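Local coordinates for protein 2,5-dihydroxypyridine 5,6-dioxygenase (Pseudomonas putida KT2440, PDB 7CUP) that catalyses the iron-dependent ring cleavage of 2,5-dihydroxypyridine by O2 between carbons 5 and 6, giving N-formylmaleamate in aerobic nicotinate degradation, at residues L121-P126 and D286-D291; R140-A145 and A174-G179; R153-R158 and C326-D331; G206-D211 and L229-G234; E225-E230 and G242-Y247. All blocks are in the same frame, centred on the assembly; numbering follows the deposited sequence.

Interaction 1 (L121-P126 and D286-D291); sequences LAVEPP and DGMCMD
Glu124 reaches across to the segment 286-291 and lays its carboxylate against three successive backbone N-H groups. Its CG lies anti to the carbonyl carbon (chi1 -69°), and the chain bends at chi2. OE2 takes the firm bond, from Met288 N at 2.9 Å through its syn lone pair, with a nearly straight N-H (165°). OE1 is held more loosely: Cys289 N and Met290 N each lie 3.3 Å from it and give weak bonds, and a water that also donates to Asp291 OD2 adds a weak third. The site joins the loop after the parallel-sheet strand 118-121 to the start of helix 290-294, where Cys289 is the N-cap. The side chains of Met288 and Met290 each cross that of Glu124 at about a right angle, with Met288 CG 3.5 Å from Glu124 OE2 and Met290 CG 4.0 Å from Glu124 CG. Met288 CE reaches on to Val123 CG2 at 4.1 Å. On the Pro125 side, ring atom CG abuts Asp286 O at 3.1 Å, and a water donates to both Val123 O and Asp286 O. Met288 lies about 10 Å from the bound iron, measured from its side chain.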
# COMPACT_ATOMS: atom_id res chain seq x y z
N LEU A 121 6.71 -24.08 -11.40
CA LEU A 121 5.86 -22.95 -11.82
C LEU A 121 4.63 -22.93 -10.91
O LEU A 121 4.08 -24.01 -10.61
CB LEU A 121 5.48 -23.10 -13.29
CG LEU A 121 4.53 -22.02 -13.80
CD1 LEU A 121 5.18 -20.66 -13.80
CD2 LEU A 121 3.99 -22.38 -15.18
N ALA A 122 4.25 -21.74 -10.40
CA ALA A 122 3.11 -21.56 -9.46
C ALA A 122 2.52 -20.16 -9.71
O ALA A 122 3.04 -19.21 -9.11
CB ALA A 122 3.55 -21.73 -8.01
N VAL A 123 1.53 -20.06 -10.59
CA VAL A 123 1.01 -18.73 -11.03
C VAL A 123 -0.52 -18.71 -10.94
O VAL A 123 -1.07 -17.58 -10.92
CB VAL A 123 1.51 -18.36 -12.43
CG1 VAL A 123 2.97 -17.96 -12.38
CG2 VAL A 123 1.27 -19.45 -13.46
N GLU A 124 -1.16 -19.88 -10.87
CA GLU A 124 -2.64 -19.94 -10.80
C GLU A 124 -3.05 -19.39 -9.45
O GLU A 124 -2.28 -19.39 -8.49
CB GLU A 124 -3.19 -21.35 -11.01
CG GLU A 124 -3.03 -21.88 -12.42
CD GLU A 124 -3.76 -21.16 -13.54
OE1 GLU A 124 -4.75 -21.72 -14.02
OE2 GLU A 124 -3.25 -20.11 -14.01
N PRO A 125 -4.30 -18.89 -9.34
CA PRO A 125 -4.82 -18.37 -8.08
C PRO A 125 -4.79 -19.39 -6.94
O PRO A 125 -4.96 -20.59 -7.15
CB PRO A 125 -6.29 -18.01 -8.40
CG PRO A 125 -6.41 -17.97 -9.91
CD PRO A 125 -5.29 -18.85 -10.43
N PRO A 126 -4.59 -18.94 -5.68
CA PRO A 126 -4.51 -19.86 -4.54
C PRO A 126 -5.64 -20.88 -4.46
O PRO A 126 -5.39 -22.02 -4.10
CB PRO A 126 -4.58 -18.91 -3.32
CG PRO A 126 -4.00 -17.60 -3.83
CD PRO A 126 -4.37 -17.53 -5.30
N ASP A 286 -8.04 -14.39 -14.63
CA ASP A 286 -7.85 -15.13 -13.35
C ASP A 286 -6.61 -16.00 -13.44
O ASP A 286 -5.95 -16.17 -12.44
CB ASP A 286 -9.05 -16.00 -13.00
CG ASP A 286 -10.27 -15.17 -12.66
OD1 ASP A 286 -10.14 -13.93 -12.56
OD2 ASP A 286 -11.35 -15.76 -12.50
N GLY A 287 -6.33 -16.58 -14.61
CA GLY A 287 -5.23 -17.55 -14.79
C GLY A 287 -5.17 -18.07 -16.21
O GLY A 287 -5.90 -17.56 -17.07
N MET A 288 -4.35 -19.08 -16.46
CA MET A 288 -4.16 -19.66 -17.81
C MET A 288 -5.09 -20.88 -18.03
O MET A 288 -5.12 -21.42 -19.13
CB MET A 288 -2.70 -20.05 -17.97
CG MET A 288 -2.28 -21.24 -17.14
SD MET A 288 -0.55 -21.65 -17.49
CE MET A 288 0.17 -20.02 -17.32
N CYS A 289 -5.90 -21.25 -17.05
CA CYS A 289 -6.90 -22.35 -17.13
C CYS A 289 -6.15 -23.68 -17.33
O CYS A 289 -6.24 -24.35 -18.40
CB CYS A 289 -7.97 -22.11 -18.19
SG CYS A 289 -9.39 -23.23 -17.95
N MET A 290 -5.48 -24.10 -16.26
CA MET A 290 -4.91 -25.47 -16.17
C MET A 290 -6.02 -26.51 -16.10
O MET A 290 -5.74 -27.63 -16.54
CB MET A 290 -3.97 -25.58 -14.97
CG MET A 290 -2.68 -24.83 -15.17
SD MET A 290 -1.84 -25.23 -16.74
CE MET A 290 -1.48 -26.96 -16.49
N ASP A 291 -7.22 -26.16 -15.64
CA ASP A 291 -8.39 -27.08 -15.63
C ASP A 291 -8.63 -27.61 -17.05
O ASP A 291 -8.86 -28.82 -17.20
CB ASP A 291 -9.62 -26.38 -15.08
CG ASP A 291 -9.70 -26.38 -13.58
OD1 ASP A 291 -10.16 -27.41 -13.02
OD2 ASP A 291 -9.33 -25.36 -12.97
O HOH W 1 -2.88 -16.07 -12.19
O HOH W 2 -7.55 -23.59 -14.10

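Interaction 2 (R140-A145 and A174-G179); sequences RRVLAA and AVTEYG
The Tyr178 ring meets Leu143 obliquely: the methyl CD2 of Leu143 comes to 4.2 Å from CE2 of Tyr178. The rings of Tyr178 and Tyr180 meet edge-to-face, and the phenol OH of Tyr178 is hydrogen-bonded to Asp182. Nearer the backbone, Val142 points toward the strand and divides its two methyls between two residues. CG1, anti to the backbone N (chi1 168°), presses on Thr176, 3.5 Å from CB and 3.7 Å from CG2, the former tighter than usual for two carbons. Val142 CG2, anti to the carbonyl carbon, lies 4.3 Å from Tyr178 CB. The hydroxyl of Thr176 is directed to Arg186, leaving its carbon side to Val142. The contact is made by carbon atoms, without hydrogen bonds between the segments, and the helix and strand segments run nearly antiparallel (165°) with their axes 8.9 Å apart. Glu177 points away from the helix; the side chain of Glu177 is about 8 Å from the bound Fe (III) ion. The arrangement is that of a helix packed against the edge strand 175-177 of an antiparallel sheet, the same sheet that carries the iron ligands His265, Ser302 and Asp320.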
# COMPACT_ATOMS: atom_id res chain seq x y z
N ARG A 140 2.38 -41.06 -9.53
CA ARG A 140 2.33 -42.52 -9.82
C ARG A 140 1.51 -42.74 -11.10
O ARG A 140 2.02 -43.39 -12.05
CB ARG A 140 1.79 -43.29 -8.61
CG ARG A 140 1.81 -44.81 -8.80
CD ARG A 140 1.06 -45.60 -7.75
NE ARG A 140 -0.34 -45.21 -7.58
CZ ARG A 140 -1.33 -45.49 -8.42
NH1 ARG A 140 -1.12 -46.16 -9.54
NH2 ARG A 140 -2.55 -45.08 -8.15
N ARG A 141 0.29 -42.19 -11.16
CA ARG A 141 -0.66 -42.43 -12.29
C ARG A 141 -0.05 -41.87 -13.58
O ARG A 141 -0.13 -42.54 -14.63
CB ARG A 141 -2.03 -41.84 -11.97
CG ARG A 141 -2.74 -42.54 -10.81
CD ARG A 141 -4.19 -42.12 -10.58
NE ARG A 141 -4.28 -40.68 -10.33
CZ ARG A 141 -4.54 -39.77 -11.26
NH1 ARG A 141 -4.80 -40.13 -12.50
NH2 ARG A 141 -4.54 -38.48 -10.96
N VAL A 142 0.58 -40.70 -13.52
CA VAL A 142 1.14 -40.02 -14.72
C VAL A 142 2.35 -40.80 -15.26
O VAL A 142 2.52 -40.84 -16.52
CB VAL A 142 1.50 -38.55 -14.40
CG1 VAL A 142 2.34 -37.91 -15.49
CG2 VAL A 142 0.24 -37.75 -14.11
N LEU A 143 3.22 -41.29 -14.37
CA LEU A 143 4.41 -42.10 -14.76
C LEU A 143 3.95 -43.44 -15.37
O LEU A 143 4.60 -43.87 -16.34
CB LEU A 143 5.27 -42.36 -13.53
CG LEU A 143 6.00 -41.16 -12.94
CD1 LEU A 143 7.13 -41.67 -12.06
CD2 LEU A 143 6.51 -40.22 -14.02
N ALA A 144 2.90 -44.06 -14.83
CA ALA A 144 2.27 -45.28 -15.41
C ALA A 144 1.81 -44.99 -16.85
O ALA A 144 2.08 -45.81 -17.76
CB ALA A 144 1.14 -45.76 -14.54
N ALA A 145 1.20 -43.84 -17.10
CA ALA A 145 0.79 -43.44 -18.46
C ALA A 145 2.04 -43.24 -19.31
O ALA A 145 2.02 -43.62 -20.50
CB ALA A 145 -0.05 -42.19 -18.45
N ALA A 174 8.58 -38.21 -24.42
CA ALA A 174 7.38 -38.03 -23.59
C ALA A 174 7.71 -37.01 -22.49
O ALA A 174 8.79 -37.11 -21.92
CB ALA A 174 6.99 -39.36 -23.00
N VAL A 175 6.84 -36.04 -22.23
CA VAL A 175 7.00 -35.09 -21.10
C VAL A 175 5.79 -35.25 -20.19
O VAL A 175 4.67 -35.37 -20.71
CB VAL A 175 7.19 -33.65 -21.59
CG1 VAL A 175 7.19 -32.64 -20.45
CG2 VAL A 175 8.47 -33.52 -22.39
N THR A 176 6.04 -35.31 -18.88
CA THR A 176 5.00 -35.37 -17.83
C THR A 176 4.96 -34.06 -17.03
O THR A 176 6.01 -33.41 -16.88
CB THR A 176 5.24 -36.56 -16.90
OG1 THR A 176 6.43 -36.32 -16.16
CG2 THR A 176 5.34 -37.85 -17.68
N GLU A 177 3.77 -33.69 -16.55
CA GLU A 177 3.56 -32.67 -15.51
C GLU A 177 2.67 -33.31 -14.45
O GLU A 177 1.55 -33.63 -14.83
CB GLU A 177 2.93 -31.40 -16.11
CG GLU A 177 3.65 -30.85 -17.31
CD GLU A 177 3.17 -29.49 -17.77
OE1 GLU A 177 2.44 -28.84 -17.01
OE2 GLU A 177 3.53 -29.06 -18.89
N TYR A 178 3.16 -33.53 -13.21
CA TYR A 178 2.41 -34.13 -12.06
C TYR A 178 2.42 -33.19 -10.84
O TYR A 178 1.91 -33.60 -9.76
CB TYR A 178 2.94 -35.52 -11.66
CG TYR A 178 4.44 -35.65 -11.47
CD1 TYR A 178 5.06 -35.19 -10.31
CD2 TYR A 178 5.25 -36.28 -12.41
CE1 TYR A 178 6.43 -35.30 -10.12
CE2 TYR A 178 6.62 -36.41 -12.22
CZ TYR A 178 7.22 -35.92 -11.07
OH TYR A 178 8.58 -36.06 -10.84
N GLY A 179 2.94 -31.97 -10.97
CA GLY A 179 2.63 -30.88 -10.02
C GLY A 179 3.76 -30.52 -9.07
O GLY A 179 3.56 -29.63 -8.23

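Interaction 3 (R153-R158 and C326-D331); sequences RSLHVR and CDIYLD
Asp331 OD2 is gripped by two consecutive backbone N-H groups, those of Arg153 and Ser154, each at 3.0 Å; the bond from Ser154 is weak. Arg153 N is shared between both carboxylate oxygens: OD1 takes it at 3.2 Å through the syn lone pair of OD1, and the same N-H meets OD2 15° out of the carboxylate plane. This clasp closes one end of an antiparallel pair of strands, 154-158 and 327-330, at the middle of a five-stranded sheet. His156 with Tyr329 and Arg158 with Asp327 are hydrogen-bonded pairs; Leu155 with Leu330 and Val157 with Ile328 are non-hydrogen-bonded. The bond from His156 N to Tyr329 O measures 2.7 Å. Leu155, Val157, Ile328 and Leu330 share the buried face, where Val157 CG1 rests 3.8 Å from Cys326 SG and Phe299 covers Leu155, Val157 and Ile328. The opposite face carries His156, bound to His166 and Asp164, with Arg158, Asp327 and Tyr329. The bend at chi3 (-90°) turns NE of Arg158, and NH1 lies over one face of the Tyr329 ring, 3.5 Å from CE1. Asp327 OD1 is hydrogen-bonded to Ala338 N, and a water near the ring plane joins Tyr329 OH, Arg158 NE and Asp327 OD2.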
# COMPACT_ATOMS: atom_id res chain seq x y z
N ARG A 153 4.34 -46.18 -31.01
CA ARG A 153 4.97 -45.89 -32.33
C ARG A 153 4.12 -44.88 -33.11
O ARG A 153 4.68 -44.18 -33.99
CB ARG A 153 5.18 -47.20 -33.10
CG ARG A 153 6.41 -47.99 -32.66
CD ARG A 153 7.70 -47.27 -33.02
NE ARG A 153 8.40 -47.78 -34.21
CZ ARG A 153 8.25 -47.34 -35.47
NH1 ARG A 153 7.40 -46.37 -35.78
NH2 ARG A 153 8.97 -47.89 -36.44
N SER A 154 2.82 -44.84 -32.80
CA SER A 154 1.82 -43.87 -33.32
C SER A 154 0.82 -43.50 -32.21
O SER A 154 0.53 -44.36 -31.33
CB SER A 154 1.10 -44.43 -34.50
OG SER A 154 0.10 -45.36 -34.08
N LEU A 155 0.27 -42.28 -32.28
CA LEU A 155 -0.94 -41.89 -31.51
C LEU A 155 -2.08 -41.66 -32.50
O LEU A 155 -1.82 -41.06 -33.57
CB LEU A 155 -0.63 -40.65 -30.65
CG LEU A 155 -1.80 -40.08 -29.86
CD1 LEU A 155 -1.31 -39.35 -28.62
CD2 LEU A 155 -2.65 -39.15 -30.71
N HIS A 156 -3.30 -42.09 -32.16
CA HIS A 156 -4.49 -41.89 -33.04
C HIS A 156 -5.68 -41.34 -32.25
O HIS A 156 -6.02 -41.89 -31.17
CB HIS A 156 -4.85 -43.17 -33.84
CG HIS A 156 -5.58 -42.85 -35.11
ND1 HIS A 156 -4.92 -42.76 -36.34
CD2 HIS A 156 -6.87 -42.51 -35.34
CE1 HIS A 156 -5.79 -42.41 -37.28
NE2 HIS A 156 -7.00 -42.25 -36.69
N VAL A 157 -6.38 -40.35 -32.81
CA VAL A 157 -7.59 -39.80 -32.16
C VAL A 157 -8.80 -39.94 -33.08
O VAL A 157 -8.69 -39.56 -34.27
CB VAL A 157 -7.38 -38.35 -31.72
CG1 VAL A 157 -8.66 -37.76 -31.15
CG2 VAL A 157 -6.25 -38.27 -30.71
N ARG A 158 -9.90 -40.41 -32.51
CA ARG A 158 -11.24 -40.45 -33.16
C ARG A 158 -12.29 -39.87 -32.20
O ARG A 158 -12.24 -40.13 -30.99
CB ARG A 158 -11.57 -41.90 -33.56
CG ARG A 158 -10.64 -42.50 -34.61
CD ARG A 158 -11.15 -43.75 -35.32
NE ARG A 158 -10.78 -45.00 -34.65
CZ ARG A 158 -9.65 -45.69 -34.85
NH1 ARG A 158 -9.43 -46.82 -34.19
NH2 ARG A 158 -8.74 -45.26 -35.71
N CYS A 326 -13.28 -38.10 -26.68
CA CYS A 326 -12.36 -38.61 -27.72
C CYS A 326 -11.98 -40.04 -27.36
O CYS A 326 -11.97 -40.38 -26.16
CB CYS A 326 -11.11 -37.76 -27.90
SG CYS A 326 -11.36 -36.26 -28.89
N ASP A 327 -11.75 -40.85 -28.39
CA ASP A 327 -11.05 -42.14 -28.29
C ASP A 327 -9.60 -41.87 -28.66
O ASP A 327 -9.35 -41.26 -29.72
CB ASP A 327 -11.71 -43.20 -29.18
CG ASP A 327 -13.17 -43.50 -28.87
OD1 ASP A 327 -13.61 -43.28 -27.73
OD2 ASP A 327 -13.85 -43.95 -29.79
N ILE A 328 -8.67 -42.27 -27.79
CA ILE A 328 -7.21 -42.05 -28.01
C ILE A 328 -6.52 -43.41 -28.00
O ILE A 328 -6.68 -44.16 -26.97
CB ILE A 328 -6.60 -41.12 -26.96
CG1 ILE A 328 -7.44 -39.86 -26.72
CG2 ILE A 328 -5.17 -40.79 -27.36
CD1 ILE A 328 -6.96 -39.02 -25.55
N TYR A 329 -5.74 -43.67 -29.05
CA TYR A 329 -4.98 -44.93 -29.24
C TYR A 329 -3.48 -44.66 -29.33
O TYR A 329 -3.04 -43.69 -30.02
CB TYR A 329 -5.41 -45.67 -30.51
CG TYR A 329 -6.87 -46.02 -30.51
CD1 TYR A 329 -7.81 -45.16 -31.04
CD2 TYR A 329 -7.30 -47.21 -29.95
CE1 TYR A 329 -9.16 -45.47 -31.02
CE2 TYR A 329 -8.64 -47.54 -29.93
CZ TYR A 329 -9.57 -46.67 -30.46
OH TYR A 329 -10.89 -46.98 -30.42
N LEU A 330 -2.74 -45.54 -28.66
CA LEU A 330 -1.28 -45.74 -28.83
C LEU A 330 -1.09 -47.04 -29.64
O LEU A 330 -1.49 -48.12 -29.15
CB LEU A 330 -0.64 -45.85 -27.45
CG LEU A 330 -0.74 -44.58 -26.61
CD1 LEU A 330 0.04 -44.75 -25.30
CD2 LEU A 330 -0.24 -43.37 -27.40
N ASP A 331 -0.55 -46.92 -30.85
CA ASP A 331 -0.65 -48.01 -31.85
C ASP A 331 -2.14 -48.40 -31.89
O ASP A 331 -2.95 -47.49 -32.17
CB ASP A 331 0.37 -49.08 -31.49
CG ASP A 331 1.75 -48.44 -31.38
OD1 ASP A 331 2.37 -48.59 -30.35
OD2 ASP A 331 2.15 -47.75 -32.33
O HOH W 3 -2.51 -45.45 -34.00
O HOH W 4 -12.21 -45.14 -31.83

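Interaction 4 (G206-D211 and L229-G234); sequences GTLVLD and LEIEKG
Leu229, Ile231 and Leu208 carry most of the buried surface, and all three project from the same face of the strand pair. Leu208 and Ile231 stand diagonally: the methyl CD1 of each comes to 3.4 Å from the other, tighter than usual for two carbons, with Ile231 CD1 also 3.8 Å from Leu208 CG. Leu229 sits directly across from Leu208, its CB 3.5 Å from Leu208 O. With CG anti to the carbonyl carbon (chi1 -50°), Leu229 meets Leu210, CD1 to CD1, at 3.7 Å. Phe299, Phe301 and Leu323 pack on Leu208, and Phe301 also on Leu229. Two hydrogen-bonded pairs hold the backbones, Leu208 with Leu229 and Gly206 with Ile231. Ile231 N reaches Gly206 O at 2.8 Å, nearly along the C=O axis, whereas Gly206 N approaches Ile231 O tilted 27° from the carbonyl plane. Between them Thr207 and Glu230 form the non-hydrogen-bonded pair on the other face. The chain turns a corner at Gly206; strand 207-210 is the outer strand within this chain of a three-stranded antiparallel sheet completed by the hairpin 227-232 and 235-240.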
# COMPACT_ATOMS: atom_id res chain seq x y z
N GLY A 206 -4.72 -35.77 -40.84
CA GLY A 206 -6.15 -36.09 -40.74
C GLY A 206 -6.99 -34.90 -40.29
O GLY A 206 -6.67 -33.77 -40.70
N THR A 207 -8.00 -35.16 -39.46
CA THR A 207 -9.04 -34.18 -39.04
C THR A 207 -9.11 -34.12 -37.51
O THR A 207 -9.26 -35.19 -36.85
CB THR A 207 -10.39 -34.56 -39.65
OG1 THR A 207 -10.12 -34.79 -41.03
CG2 THR A 207 -11.45 -33.49 -39.52
N LEU A 208 -9.02 -32.91 -36.95
CA LEU A 208 -9.40 -32.64 -35.55
C LEU A 208 -10.61 -31.71 -35.56
O LEU A 208 -10.50 -30.62 -36.14
CB LEU A 208 -8.21 -32.06 -34.78
CG LEU A 208 -7.08 -33.05 -34.54
CD1 LEU A 208 -5.79 -32.32 -34.17
CD2 LEU A 208 -7.45 -34.10 -33.48
N VAL A 209 -11.73 -32.16 -34.99
CA VAL A 209 -12.97 -31.35 -34.89
C VAL A 209 -13.06 -30.80 -33.46
O VAL A 209 -13.17 -31.58 -32.49
CB VAL A 209 -14.23 -32.16 -35.27
CG1 VAL A 209 -15.52 -31.40 -34.95
CG2 VAL A 209 -14.17 -32.57 -36.75
N LEU A 210 -13.02 -29.48 -33.34
CA LEU A 210 -13.44 -28.84 -32.08
C LEU A 210 -14.96 -28.92 -32.08
O LEU A 210 -15.58 -28.30 -32.93
CB LEU A 210 -12.94 -27.39 -32.03
CG LEU A 210 -11.47 -27.20 -31.69
CD1 LEU A 210 -10.57 -27.83 -32.74
CD2 LEU A 210 -11.15 -25.72 -31.56
N ASP A 211 -15.53 -29.76 -31.23
CA ASP A 211 -17.00 -29.88 -31.12
C ASP A 211 -17.53 -28.70 -30.32
O ASP A 211 -16.73 -27.98 -29.69
CB ASP A 211 -17.40 -31.19 -30.48
CG ASP A 211 -18.85 -31.56 -30.75
OD1 ASP A 211 -19.50 -30.83 -31.51
OD2 ASP A 211 -19.29 -32.57 -30.21
N LEU A 229 -10.47 -28.76 -38.38
CA LEU A 229 -9.05 -28.55 -38.78
C LEU A 229 -8.60 -29.74 -39.63
O LEU A 229 -8.66 -30.90 -39.16
CB LEU A 229 -8.17 -28.42 -37.53
CG LEU A 229 -8.67 -27.43 -36.49
CD1 LEU A 229 -7.87 -27.55 -35.21
CD2 LEU A 229 -8.60 -26.03 -37.03
N GLU A 230 -8.19 -29.44 -40.86
CA GLU A 230 -7.57 -30.43 -41.79
C GLU A 230 -6.06 -30.26 -41.64
O GLU A 230 -5.56 -29.11 -41.76
CB GLU A 230 -8.09 -30.23 -43.22
CG GLU A 230 -9.55 -30.64 -43.38
CD GLU A 230 -10.35 -29.85 -44.41
OE1 GLU A 230 -9.74 -29.11 -45.22
OE2 GLU A 230 -11.60 -29.96 -44.40
N ILE A 231 -5.39 -31.37 -41.32
CA ILE A 231 -3.93 -31.44 -41.04
C ILE A 231 -3.28 -32.32 -42.11
O ILE A 231 -3.76 -33.45 -42.32
CB ILE A 231 -3.71 -31.98 -39.61
CG1 ILE A 231 -4.28 -31.01 -38.57
CG2 ILE A 231 -2.25 -32.29 -39.35
CD1 ILE A 231 -4.93 -31.73 -37.41
N GLU A 232 -2.21 -31.83 -42.73
CA GLU A 232 -1.41 -32.59 -43.72
C GLU A 232 0.07 -32.38 -43.38
O GLU A 232 0.51 -31.20 -43.24
CB GLU A 232 -1.75 -32.17 -45.15
CG GLU A 232 -3.17 -32.52 -45.57
CD GLU A 232 -3.68 -31.68 -46.74
OE1 GLU A 232 -2.87 -31.42 -47.66
OE2 GLU A 232 -4.85 -31.26 -46.71
N LYS A 233 0.79 -33.49 -43.22
CA LYS A 233 2.25 -33.49 -43.00
C LYS A 233 2.51 -32.53 -41.83
O LYS A 233 3.28 -31.57 -42.01
CB LYS A 233 2.98 -33.06 -44.27
CG LYS A 233 2.78 -33.95 -45.49
CD LYS A 233 3.36 -33.36 -46.78
CE LYS A 233 2.53 -32.22 -47.34
NZ LYS A 233 3.36 -31.18 -48.00
N GLY A 234 1.80 -32.74 -40.72
CA GLY A 234 2.06 -32.05 -39.44
C GLY A 234 1.59 -30.60 -39.39
O GLY A 234 1.89 -29.95 -38.37

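Interaction 5 (E225-E230 and G242-Y247); sequences ERITLE and GFEAEY
A chi1 of -12° nearly eclipses CG of Glu225 with its backbone N, and the chain extended beyond CG carries OE1 to the start of helix 243-253. There it accepts Phe243 N at 3.1 Å, a nearly straight bond that meets the carboxylate from 45° above its plane. Glu244, bent at chi2 (93°), turns back toward Glu225, and its OE2 takes a weak bond from Glu225 N at 3.4 Å. The two carboxylates come as near as 3.6 Å from Glu225 OE1 to Glu244 OE2. Arg224 of a neighbouring subunit forms salt bridges with both, which would offset the like charges. Next to them Ile227 crosses Glu244 at about a right angle, its CD1 3.4 Å from Glu244 CB, and Ile227 CG2 lies 4.4 Å from Ala245 CB. A water accepts from Gly242 N at 2.9 Å, donates to Arg226 O and weakly accepts from Ala245 N. Gly242 is the N-cap, so this is a helix N-terminus met by an acidic side chain, set against the sheet strand 227-232 at a subunit interface.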
# COMPACT_ATOMS: atom_id res chain seq x y z
N GLU A 225 -20.18 -23.51 -32.04
CA GLU A 225 -20.30 -24.32 -33.27
C GLU A 225 -18.95 -24.98 -33.52
O GLU A 225 -17.92 -24.48 -33.04
CB GLU A 225 -20.69 -23.51 -34.52
CG GLU A 225 -21.17 -22.10 -34.26
CD GLU A 225 -21.22 -21.21 -35.50
OE1 GLU A 225 -20.79 -20.01 -35.41
OE2 GLU A 225 -21.68 -21.73 -36.56
N ARG A 226 -18.96 -26.05 -34.30
CA ARG A 226 -17.77 -26.88 -34.62
C ARG A 226 -16.73 -26.06 -35.38
O ARG A 226 -17.08 -25.17 -36.16
CB ARG A 226 -18.21 -28.09 -35.42
CG ARG A 226 -19.10 -29.03 -34.62
CD ARG A 226 -19.35 -30.32 -35.35
NE ARG A 226 -19.93 -31.27 -34.43
CZ ARG A 226 -20.57 -32.38 -34.78
NH1 ARG A 226 -20.74 -32.66 -36.06
NH2 ARG A 226 -21.05 -33.19 -33.84
N ILE A 227 -15.46 -26.34 -35.12
CA ILE A 227 -14.35 -25.95 -36.01
C ILE A 227 -13.73 -27.25 -36.50
O ILE A 227 -13.46 -28.10 -35.63
CB ILE A 227 -13.33 -25.05 -35.30
CG1 ILE A 227 -14.00 -23.81 -34.71
CG2 ILE A 227 -12.20 -24.68 -36.24
CD1 ILE A 227 -13.09 -23.02 -33.81
N THR A 228 -13.62 -27.41 -37.82
CA THR A 228 -12.90 -28.53 -38.46
C THR A 228 -11.50 -28.06 -38.86
O THR A 228 -11.39 -27.06 -39.61
CB THR A 228 -13.67 -29.05 -39.69
OG1 THR A 228 -15.00 -29.35 -39.29
CG2 THR A 228 -13.04 -30.29 -40.27
N LEU A 229 -10.47 -28.76 -38.38
CA LEU A 229 -9.05 -28.55 -38.78
C LEU A 229 -8.60 -29.74 -39.63
O LEU A 229 -8.66 -30.90 -39.16
CB LEU A 229 -8.17 -28.42 -37.53
CG LEU A 229 -8.67 -27.43 -36.49
CD1 LEU A 229 -7.87 -27.55 -35.21
CD2 LEU A 229 -8.60 -26.03 -37.03
N GLU A 230 -8.19 -29.44 -40.86
CA GLU A 230 -7.57 -30.43 -41.79
C GLU A 230 -6.06 -30.26 -41.64
O GLU A 230 -5.56 -29.11 -41.76
CB GLU A 230 -8.09 -30.23 -43.22
CG GLU A 230 -9.55 -30.64 -43.38
CD GLU A 230 -10.35 -29.85 -44.41
OE1 GLU A 230 -9.74 -29.11 -45.22
OE2 GLU A 230 -11.60 -29.96 -44.40
N GLY A 242 -18.28 -21.57 -38.90
CA GLY A 242 -18.91 -20.25 -39.01
C GLY A 242 -18.07 -19.20 -38.31
O GLY A 242 -17.04 -18.79 -38.86
N PHE A 243 -18.45 -18.82 -37.09
CA PHE A 243 -17.86 -17.63 -36.45
C PHE A 243 -16.54 -18.01 -35.77
O PHE A 243 -15.56 -17.30 -35.99
CB PHE A 243 -18.84 -16.94 -35.50
CG PHE A 243 -18.17 -15.89 -34.66
CD1 PHE A 243 -17.56 -14.80 -35.27
CD2 PHE A 243 -18.02 -16.05 -33.30
CE1 PHE A 243 -16.87 -13.88 -34.51
CE2 PHE A 243 -17.34 -15.12 -32.54
CZ PHE A 243 -16.78 -14.03 -33.14
N GLU A 244 -16.53 -19.04 -34.93
CA GLU A 244 -15.31 -19.44 -34.22
C GLU A 244 -14.18 -19.59 -35.25
O GLU A 244 -13.10 -19.07 -34.99
CB GLU A 244 -15.50 -20.72 -33.41
CG GLU A 244 -16.14 -20.50 -32.04
CD GLU A 244 -17.64 -20.66 -32.05
OE1 GLU A 244 -18.25 -20.53 -30.97
OE2 GLU A 244 -18.20 -20.91 -33.13
N ALA A 245 -14.44 -20.27 -36.37
CA ALA A 245 -13.44 -20.54 -37.43
C ALA A 245 -12.90 -19.22 -37.98
O ALA A 245 -11.71 -19.07 -38.11
CB ALA A 245 -14.05 -21.39 -38.52
N GLU A 246 -13.76 -18.28 -38.30
CA GLU A 246 -13.28 -17.00 -38.86
C GLU A 246 -12.39 -16.28 -37.83
O GLU A 246 -11.37 -15.68 -38.21
CB GLU A 246 -14.46 -16.11 -39.20
CG GLU A 246 -14.06 -14.82 -39.88
CD GLU A 246 -15.27 -13.95 -40.12
OE1 GLU A 246 -15.10 -12.83 -40.58
OE2 GLU A 246 -16.39 -14.41 -39.84
N TYR A 247 -12.79 -16.30 -36.56
CA TYR A 247 -12.03 -15.65 -35.46
C TYR A 247 -10.68 -16.35 -35.33
O TYR A 247 -9.66 -15.64 -35.25
CB TYR A 247 -12.82 -15.67 -34.15
CG TYR A 247 -12.13 -15.00 -32.98
CD1 TYR A 247 -11.16 -15.67 -32.26
CD2 TYR A 247 -12.46 -13.72 -32.58
CE1 TYR A 247 -10.52 -15.08 -31.18
CE2 TYR A 247 -11.85 -13.14 -31.48
CZ TYR A 247 -10.87 -13.81 -30.78
OH TYR A 247 -10.21 -13.25 -29.73
O HOH W 5 -17.14 -22.29 -36.31

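Interactions 4 and 5 are the most closely related: both use strand 227-232, share Leu229 and Glu230, and touch through the Asp211-Arg226 salt bridge. Interaction 4 is sheet pairing over an apolar face; interaction 5 is more polar, farthest from the chain's centre, and within reach of another subunit through five residues, as interaction 1 is through one. Interaction 3, also sheet pairing, lies about 14 Å from interaction 4 between centres, and Phe299 packs against both. Interaction 2 is the most buried and made by carbon contacts without hydrogen bonds; its helix leads directly into the strand of interaction 3. Interaction 1, nearest the chain's centre, relies on one carboxylate and waters to join a loop to a helix start, with interactions 2, 4 and 5 nested between its segments.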